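Local coordinates for protein similarities with probable monooxygenase (Photorhabdus luminescens, PDB 4HB9) that binds FAD and is probably a flavin-dependent monooxygenase of the aromatic ring hydroxylase-like kind, at residues P307-H321 with V356-A370. Residues are numbered along the deposited sequence; the frame is centred on the assembly and turned at random.
Sequences PWKSSTVTLLGDAIH and VKAISDYEQQMRAYA. With FAD (flavin-adenine dinucleotide), chain B; EDO (1,2-ethanediol), chain J.
The carboxylate of E363, buried on helix 355-386, gathers three side chains of 307-321. S310 OG donates to E363 OE1 at 2.7 Å, nearly along the C-O axis, while E363 OE2 takes T314 OG1 on its anti side and, from well above the carboxylate plane, W308 NE1 at 3.0 Å. One water bonds OE1 and a second OE2, which would probably keep the carboxylate ionised. R367, bent at chi3 (-63°), brings NH1 over one face of the W308 indole in a cation-pi contact, CZ lying 4.5 Å from the six-membered ring's centroid; P307 CA sits over one face of the guanidinium. Strand 313-315 edges the parallel Rossmann-type sheet, pairing with 157-160, and segment 356-370 runs nearly parallel to it (22°). Where the strand ends, Y362 OH donates in plane to a lone pair of L315 O (2.7 Å), just before helix 318-321, whose first residue, D318, gives its backbone N-H to FAD O2P. Selenomethionine M366 packs its CE on I320 CG2 (3.8 Å), and A370 CB meets the edge of H321, whose NE2 is hydrogen-bonded to D337. On the solvent side the contact thins: P307 CB stays 4.4 Å from Q364 OE1, and T312 CG2 meets V356 CG2 at 4.2 Å.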
loop_
_atom_site.group_PDB
_atom_site.type_symbol
_atom_site.label_atom_id
_atom_site.label_comp_id
_atom_site.label_asym_id
_atom_site.label_seq_id
_atom_site.Cartn_x
_atom_site.Cartn_y
_atom_site.Cartn_z
ATOM N N PRO A 307 23.108 0.235 5.463
ATOM C CA PRO A 307 23.327 -1.182 5.160
ATOM C C PRO A 307 23.357 -2.083 6.378
ATOM O O PRO A 307 23.723 -1.665 7.490
ATOM C CB PRO A 307 24.665 -1.193 4.409
ATOM C CG PRO A 307 25.268 0.147 4.616
ATOM C CD PRO A 307 24.133 1.094 4.851
ATOM N N TRP A 308 22.889 -3.308 6.183
ATOM C CA TRP A 308 23.023 -4.345 7.178
ATOM C C TRP A 308 23.720 -5.540 6.518
ATOM O O TRP A 308 23.806 -5.616 5.282
ATOM C CB TRP A 308 21.663 -4.718 7.742
ATOM C CG TRP A 308 20.669 -5.183 6.727
ATOM C CD1 TRP A 308 20.519 -6.459 6.261
ATOM C CD2 TRP A 308 19.671 -4.391 6.075
ATOM N NE1 TRP A 308 19.487 -6.513 5.349
ATOM C CE2 TRP A 308 18.958 -5.256 5.202
ATOM C CE3 TRP A 308 19.321 -3.025 6.116
ATOM C CZ2 TRP A 308 17.910 -4.805 4.392
ATOM C CZ3 TRP A 308 18.255 -2.573 5.312
ATOM C CH2 TRP A 308 17.573 -3.467 4.456
ATOM N N LYS A 309 24.226 -6.457 7.334
ATOM C CA LYS A 309 24.898 -7.657 6.813
ATOM C C LYS A 309 23.849 -8.609 6.231
ATOM O O LYS A 309 22.893 -8.949 6.898
ATOM C CB LYS A 309 25.676 -8.385 7.922
ATOM C CG LYS A 309 26.466 -9.591 7.436
ATOM C CD LYS A 309 27.144 -10.312 8.600
ATOM C CE LYS A 309 27.732 -11.653 8.189
ATOM N NZ LYS A 309 28.899 -11.501 7.284
ATOM N N SER A 310 24.059 -9.057 5.006
ATOM C CA SER A 310 23.057 -9.860 4.319
ATOM C C SER A 310 23.089 -11.297 4.803
ATOM O O SER A 310 24.127 -11.803 5.262
ATOM C CB SER A 310 23.272 -9.820 2.818
ATOM O OG SER A 310 23.109 -8.510 2.336
ATOM N N SER A 311 21.937 -11.947 4.735
ATOM C CA SER A 311 21.847 -13.351 5.058
ATOM C C SER A 311 20.739 -13.963 4.206
ATOM O O SER A 311 20.255 -13.332 3.279
ATOM C CB SER A 311 21.562 -13.531 6.546
ATOM O OG SER A 311 20.250 -13.129 6.885
ATOM N N THR A 312 20.330 -15.163 4.566
ATOM C CA THR A 312 19.232 -15.836 3.890
ATOM C C THR A 312 17.850 -15.395 4.390
ATOM O O THR A 312 16.843 -15.915 3.938
ATOM C CB THR A 312 19.392 -17.355 4.023
ATOM O OG1 THR A 312 19.414 -17.705 5.403
ATOM C CG2 THR A 312 20.687 -17.811 3.347
ATOM N N VAL A 313 17.793 -14.436 5.308
ATOM C CA VAL A 313 16.530 -13.764 5.686
ATOM C C VAL A 313 16.588 -12.388 5.047
ATOM O O VAL A 313 17.623 -11.660 5.153
ATOM C CB VAL A 313 16.400 -13.567 7.219
ATOM C CG1 VAL A 313 15.131 -12.811 7.578
ATOM C CG2 VAL A 313 16.437 -14.895 7.962
ATOM N N THR A 314 15.497 -12.004 4.380
ATOM C CA THR A 314 15.387 -10.653 3.866
ATOM C C THR A 314 13.934 -10.140 3.964
ATOM O O THR A 314 13.080 -10.806 4.508
ATOM C CB THR A 314 15.984 -10.525 2.448
ATOM O OG1 THR A 314 16.150 -9.156 2.115
ATOM C CG2 THR A 314 15.164 -11.174 1.390
ATOM N N LEU A 315 13.699 -8.927 3.487
ATOM C CA LEU A 315 12.391 -8.271 3.655
ATOM C C LEU A 315 11.953 -7.629 2.373
ATOM O O LEU A 315 12.811 -7.283 1.551
ATOM C CB LEU A 315 12.480 -7.177 4.723
ATOM C CG LEU A 315 12.885 -7.674 6.112
ATOM C CD1 LEU A 315 13.281 -6.499 6.991
ATOM C CD2 LEU A 315 11.816 -8.513 6.766
ATOM N N LEU A 316 10.633 -7.430 2.216
ATOM C CA LEU A 316 10.141 -6.595 1.129
ATOM C C LEU A 316 8.855 -5.868 1.479
ATOM O O LEU A 316 8.240 -6.151 2.477
ATOM C CB LEU A 316 10.013 -7.345 -0.204
ATOM C CG LEU A 316 8.958 -8.372 -0.532
ATOM C CD1 LEU A 316 7.551 -7.792 -0.712
ATOM C CD2 LEU A 316 9.385 -9.041 -1.831
ATOM N N GLY A 317 8.514 -4.881 0.671
ATOM C CA GLY A 317 7.284 -4.132 0.859
ATOM C C GLY A 317 7.303 -3.244 2.082
ATOM O O GLY A 317 8.361 -2.730 2.471
ATOM N N ASP A 318 6.116 -3.059 2.674
ATOM C CA ASP A 318 5.926 -2.231 3.872
ATOM C C ASP A 318 6.746 -2.697 5.077
ATOM O O ASP A 318 7.135 -1.866 5.903
ATOM C CB ASP A 318 4.446 -2.131 4.247
ATOM C CG ASP A 318 3.647 -1.191 3.306
ATOM O OD1 ASP A 318 4.252 -0.543 2.430
ATOM O OD2 ASP A 318 2.405 -1.105 3.454
ATOM N N ALA A 319 7.040 -3.993 5.156
ATOM C CA ALA A 319 7.939 -4.535 6.176
ATOM C C ALA A 319 9.224 -3.737 6.321
ATOM O O ALA A 319 9.773 -3.637 7.425
ATOM C CB ALA A 319 8.260 -6.001 5.902
ATOM N N ILE A 320 9.702 -3.168 5.221
ATOM C CA ILE A 320 10.941 -2.415 5.228
ATOM C C ILE A 320 10.807 -0.982 4.669
ATOM O O ILE A 320 11.711 -0.174 4.880
ATOM C CB ILE A 320 12.051 -3.251 4.519
ATOM C CG1 ILE A 320 13.434 -2.636 4.726
ATOM C CG2 ILE A 320 11.759 -3.420 3.045
ATOM C CD1 ILE A 320 13.891 -2.591 6.167
ATOM N N HIS A 321 9.675 -0.659 4.027
ATOM C CA HIS A 321 9.431 0.637 3.352
ATOM C C HIS A 321 8.512 1.632 4.019
ATOM O O HIS A 321 8.642 2.834 3.780
ATOM C CB HIS A 321 8.698 0.408 2.021
ATOM C CG HIS A 321 9.556 -0.152 0.971
ATOM N ND1 HIS A 321 10.739 0.441 0.611
ATOM C CD2 HIS A 321 9.442 -1.268 0.223
ATOM C CE1 HIS A 321 11.309 -0.279 -0.337
ATOM N NE2 HIS A 321 10.551 -1.330 -0.569
ATOM N N VAL A 356 23.664 -15.373 -0.943
ATOM C CA VAL A 356 23.768 -14.202 -0.080
ATOM C C VAL A 356 24.238 -12.972 -0.849
ATOM O O VAL A 356 23.724 -11.860 -0.618
ATOM C CB VAL A 356 24.608 -14.459 1.193
ATOM C CG1 VAL A 356 24.690 -13.193 2.032
ATOM C CG2 VAL A 356 23.951 -15.540 2.023
ATOM N N LYS A 357 25.175 -13.132 -1.781
ATOM C CA LYS A 357 25.569 -12.009 -2.619
ATOM C C LYS A 357 24.373 -11.429 -3.401
ATOM O O LYS A 357 24.225 -10.214 -3.506
ATOM C CB LYS A 357 26.680 -12.381 -3.607
ATOM C CG LYS A 357 28.095 -12.087 -3.138
ATOM C CD LYS A 357 29.100 -12.471 -4.229
ATOM C CE LYS A 357 30.555 -12.341 -3.795
ATOM N NZ LYS A 357 30.984 -13.446 -2.897
ATOM N N ALA A 358 23.565 -12.304 -3.993
ATOM C CA ALA A 358 22.396 -11.857 -4.764
ATOM C C ALA A 358 21.397 -11.125 -3.845
ATOM O O ALA A 358 20.843 -10.094 -4.229
ATOM C CB ALA A 358 21.728 -13.052 -5.439
ATOM N N ILE A 359 21.173 -11.661 -2.651
ATOM C CA ILE A 359 20.327 -10.998 -1.658
ATOM C C ILE A 359 20.887 -9.608 -1.315
ATOM O O ILE A 359 20.147 -8.624 -1.277
ATOM C CB ILE A 359 20.106 -11.869 -0.414
ATOM C CG1 ILE A 359 19.210 -13.062 -0.772
ATOM C CG2 ILE A 359 19.455 -11.058 0.697
ATOM C CD1 ILE A 359 19.113 -14.117 0.302
ATOM N N SER A 360 22.199 -9.523 -1.105
ATOM C CA SER A 360 22.868 -8.242 -0.845
ATOM C C SER A 360 22.656 -7.194 -1.917
ATOM O O SER A 360 22.468 -6.005 -1.601
ATOM C CB SER A 360 24.392 -8.472 -0.675
ATOM O OG SER A 360 24.980 -7.290 -0.210
ATOM N N ASP A 361 22.715 -7.624 -3.181
ATOM C CA ASP A 361 22.495 -6.769 -4.355
ATOM C C ASP A 361 21.074 -6.216 -4.319
ATOM O O ASP A 361 20.853 -5.007 -4.551
ATOM C CB ASP A 361 22.717 -7.595 -5.652
ATOM C CG ASP A 361 22.682 -6.768 -6.940
ATOM O OD1 ASP A 361 22.740 -5.526 -6.920
ATOM O OD2 ASP A 361 22.602 -7.377 -8.035
ATOM N N TYR A 362 20.118 -7.116 -4.089
ATOM C CA TYR A 362 18.702 -6.716 -3.942
ATOM C C TYR A 362 18.570 -5.642 -2.849
ATOM O O TYR A 362 17.979 -4.598 -3.070
ATOM C CB TYR A 362 17.826 -7.936 -3.600
ATOM C CG TYR A 362 16.509 -7.546 -2.928
ATOM C CD1 TYR A 362 15.529 -6.839 -3.617
ATOM C CD2 TYR A 362 16.285 -7.829 -1.595
ATOM C CE1 TYR A 362 14.336 -6.458 -2.988
ATOM C CE2 TYR A 362 15.116 -7.460 -0.959
ATOM C CZ TYR A 362 14.142 -6.771 -1.658
ATOM O OH TYR A 362 12.986 -6.403 -1.004
ATOM N N GLU A 363 19.138 -5.924 -1.677
ATOM C CA GLU A 363 19.006 -5.039 -0.520
ATOM C C GLU A 363 19.617 -3.676 -0.754
ATOM O O GLU A 363 19.048 -2.654 -0.346
ATOM C CB GLU A 363 19.549 -5.701 0.758
ATOM C CG GLU A 363 18.680 -6.870 1.213
ATOM C CD GLU A 363 19.274 -7.649 2.349
ATOM O OE1 GLU A 363 20.529 -7.631 2.455
ATOM O OE2 GLU A 363 18.511 -8.327 3.104
ATOM N N GLN A 364 20.754 -3.642 -1.445
ATOM C CA GLN A 364 21.435 -2.382 -1.727
ATOM C C GLN A 364 20.623 -1.530 -2.725
ATOM O O GLN A 364 20.431 -0.327 -2.522
ATOM C CB GLN A 364 22.861 -2.641 -2.240
ATOM C CG GLN A 364 23.724 -1.413 -2.344
ATOM C CD GLN A 364 24.238 -0.886 -1.002
ATOM O OE1 GLN A 364 23.933 -1.416 0.076
ATOM N NE2 GLN A 364 25.004 0.192 -1.066
ATOM N N GLN A 365 20.122 -2.149 -3.786
ATOM C CA GLN A 365 19.279 -1.439 -4.739
ATOM C C GLN A 365 17.994 -0.969 -4.078
ATOM O O GLN A 365 17.539 0.153 -4.322
ATOM C CB GLN A 365 18.935 -2.305 -5.959
ATOM C CG GLN A 365 20.140 -2.630 -6.818
ATOM C CD GLN A 365 19.766 -3.149 -8.185
ATOM O OE1 GLN A 365 18.795 -2.691 -8.804
ATOM N NE2 GLN A 365 20.547 -4.094 -8.677
HETATM N N MSE A 366 17.415 -1.820 -3.245
HETATM C CA MSE A 366 16.138 -1.522 -2.621
HETATM C C MSE A 366 16.298 -0.351 -1.682
HETATM O O MSE A 366 15.471 0.560 -1.685
HETATM C CB MSE A 366 15.613 -2.760 -1.916
HETATM C CG MSE A 366 14.288 -2.510 -1.206
HETATM SE SE MSE A 366 14.602 -2.025 0.678
HETATM C CE MSE A 366 15.031 -3.857 1.249
ATOM N N ARG A 367 17.361 -0.350 -0.870
ATOM C CA ARG A 367 17.636 0.788 0.003
ATOM C C ARG A 367 17.728 2.106 -0.758
ATOM O O ARG A 367 17.246 3.137 -0.263
ATOM C CB ARG A 367 18.912 0.569 0.841
ATOM C CG ARG A 367 18.709 -0.316 2.061
ATOM C CD ARG A 367 19.915 -0.281 3.005
ATOM N NE ARG A 367 21.100 -0.806 2.335
ATOM C CZ ARG A 367 21.457 -2.086 2.298
ATOM N NH1 ARG A 367 20.773 -3.025 2.939
ATOM N NH2 ARG A 367 22.552 -2.417 1.636
ATOM N N ALA A 368 18.332 2.096 -1.942
ATOM C CA ALA A 368 18.487 3.336 -2.719
ATOM C C ALA A 368 17.141 3.951 -3.082
ATOM O O ALA A 368 16.917 5.135 -2.835
ATOM C CB ALA A 368 19.298 3.117 -3.985
ATOM N N TYR A 369 16.232 3.170 -3.663
ATOM C CA TYR A 369 14.933 3.758 -3.985
ATOM C C TYR A 369 14.050 3.917 -2.761
ATOM O O TYR A 369 13.276 4.887 -2.707
ATOM C CB TYR A 369 14.211 3.086 -5.164
ATOM C CG TYR A 369 13.866 1.624 -5.013
ATOM C CD1 TYR A 369 12.828 1.195 -4.191
ATOM C CD2 TYR A 369 14.537 0.670 -5.770
ATOM C CE1 TYR A 369 12.504 -0.154 -4.096
ATOM C CE2 TYR A 369 14.222 -0.664 -5.691
ATOM C CZ TYR A 369 13.215 -1.079 -4.874
ATOM O OH TYR A 369 12.961 -2.418 -4.852
ATOM N N ALA A 370 14.173 3.032 -1.772
ATOM C CA ALA A 370 13.405 3.164 -0.527
ATOM C C ALA A 370 13.682 4.498 0.175
ATOM O O ALA A 370 12.749 5.226 0.561
ATOM C CB ALA A 370 13.701 2.022 0.428
HETATM P PA FAD B . 0.382 -5.982 2.633
HETATM O O1A FAD B . -0.185 -5.873 1.242
HETATM O O2A FAD B . -0.147 -5.280 3.836
HETATM O O5B FAD B . 0.518 -7.539 2.983
HETATM C C5B FAD B . 1.005 -7.994 4.232
HETATM C C4B FAD B . 0.458 -9.400 4.378
HETATM O O4B FAD B . 1.138 -10.048 5.468
HETATM C C3B FAD B . -1.054 -9.445 4.674
HETATM O O3B FAD B . -1.720 -10.418 3.867
HETATM C C2B FAD B . -1.080 -9.811 6.144
HETATM O O2B FAD B . -2.236 -10.504 6.577
HETATM C C1B FAD B . 0.165 -10.704 6.250
HETATM N N9A FAD B . 0.735 -10.857 7.590
HETATM C C8A FAD B . 0.991 -9.880 8.500
HETATM N N7A FAD B . 1.594 -10.393 9.611
HETATM C C5A FAD B . 1.710 -11.721 9.395
HETATM C C6A FAD B . 2.246 -12.846 10.185
HETATM N N6A FAD B . 2.733 -12.565 11.416
HETATM N N1A FAD B . 2.188 -14.086 9.657
HETATM C C2A FAD B . 1.698 -14.301 8.415
HETATM N N3A FAD B . 1.193 -13.328 7.631
HETATM C C4A FAD B . 1.177 -12.027 8.071
HETATM N N1 FAD B . -0.161 2.065 -2.616
HETATM C C2 FAD B . 0.064 2.489 -3.881
HETATM O O2 FAD B . 1.159 2.219 -4.486
HETATM N N3 FAD B . -0.875 3.202 -4.531
HETATM C C4 FAD B . -2.039 3.590 -4.000
HETATM O O4 FAD B . -2.856 4.266 -4.680
HETATM C C4X FAD B . -2.337 3.205 -2.618
HETATM N N5 FAD B . -3.505 3.543 -2.000
HETATM C C5X FAD B . -3.721 3.165 -0.720
HETATM C C6 FAD B . -4.895 3.523 -0.067
HETATM C C7 FAD B . -5.144 3.137 1.252
HETATM C C7M FAD B . -6.426 3.527 1.962
HETATM C C8 FAD B . -4.138 2.345 1.978
HETATM C C8M FAD B . -4.382 1.901 3.404
HETATM C C9 FAD B . -2.960 1.983 1.331
HETATM C C9A FAD B . -2.701 2.355 0.012
HETATM N N10 FAD B . -1.501 1.987 -0.637
HETATM C C10 FAD B . -1.285 2.402 -1.946
HETATM C "C1'" FAD B . -0.432 1.230 0.045
HETATM C "C2'" FAD B . -0.500 -0.274 -0.214
HETATM O "O2'" FAD B . -1.805 -0.774 0.022
HETATM C "C3'" FAD B . 0.488 -0.980 0.712
HETATM O "O3'" FAD B . 1.709 -0.241 0.726
HETATM C "C4'" FAD B . 0.770 -2.391 0.215
HETATM O "O4'" FAD B . -0.314 -3.211 0.610
HETATM C "C5'" FAD B . 2.048 -2.963 0.791
HETATM O "O5'" FAD B . 2.196 -4.264 0.262
HETATM P P FAD B . 2.832 -5.390 1.220
HETATM O O1P FAD B . 2.756 -6.657 0.402
HETATM O O2P FAD B . 4.153 -4.892 1.746
HETATM O O3P FAD B . 1.916 -5.518 2.531
HETATM C C1 EDO J . 22.210 -8.410 9.895
HETATM O O1 EDO J . 22.215 -9.779 9.489
HETATM C C2 EDO J . 20.879 -8.071 10.548
HETATM O O2 EDO J . 20.638 -8.882 11.703
HETATM O O HOH W 1 22.022 -5.448 3.092
HETATM O O HOH W 2 19.656 -10.254 4.534
#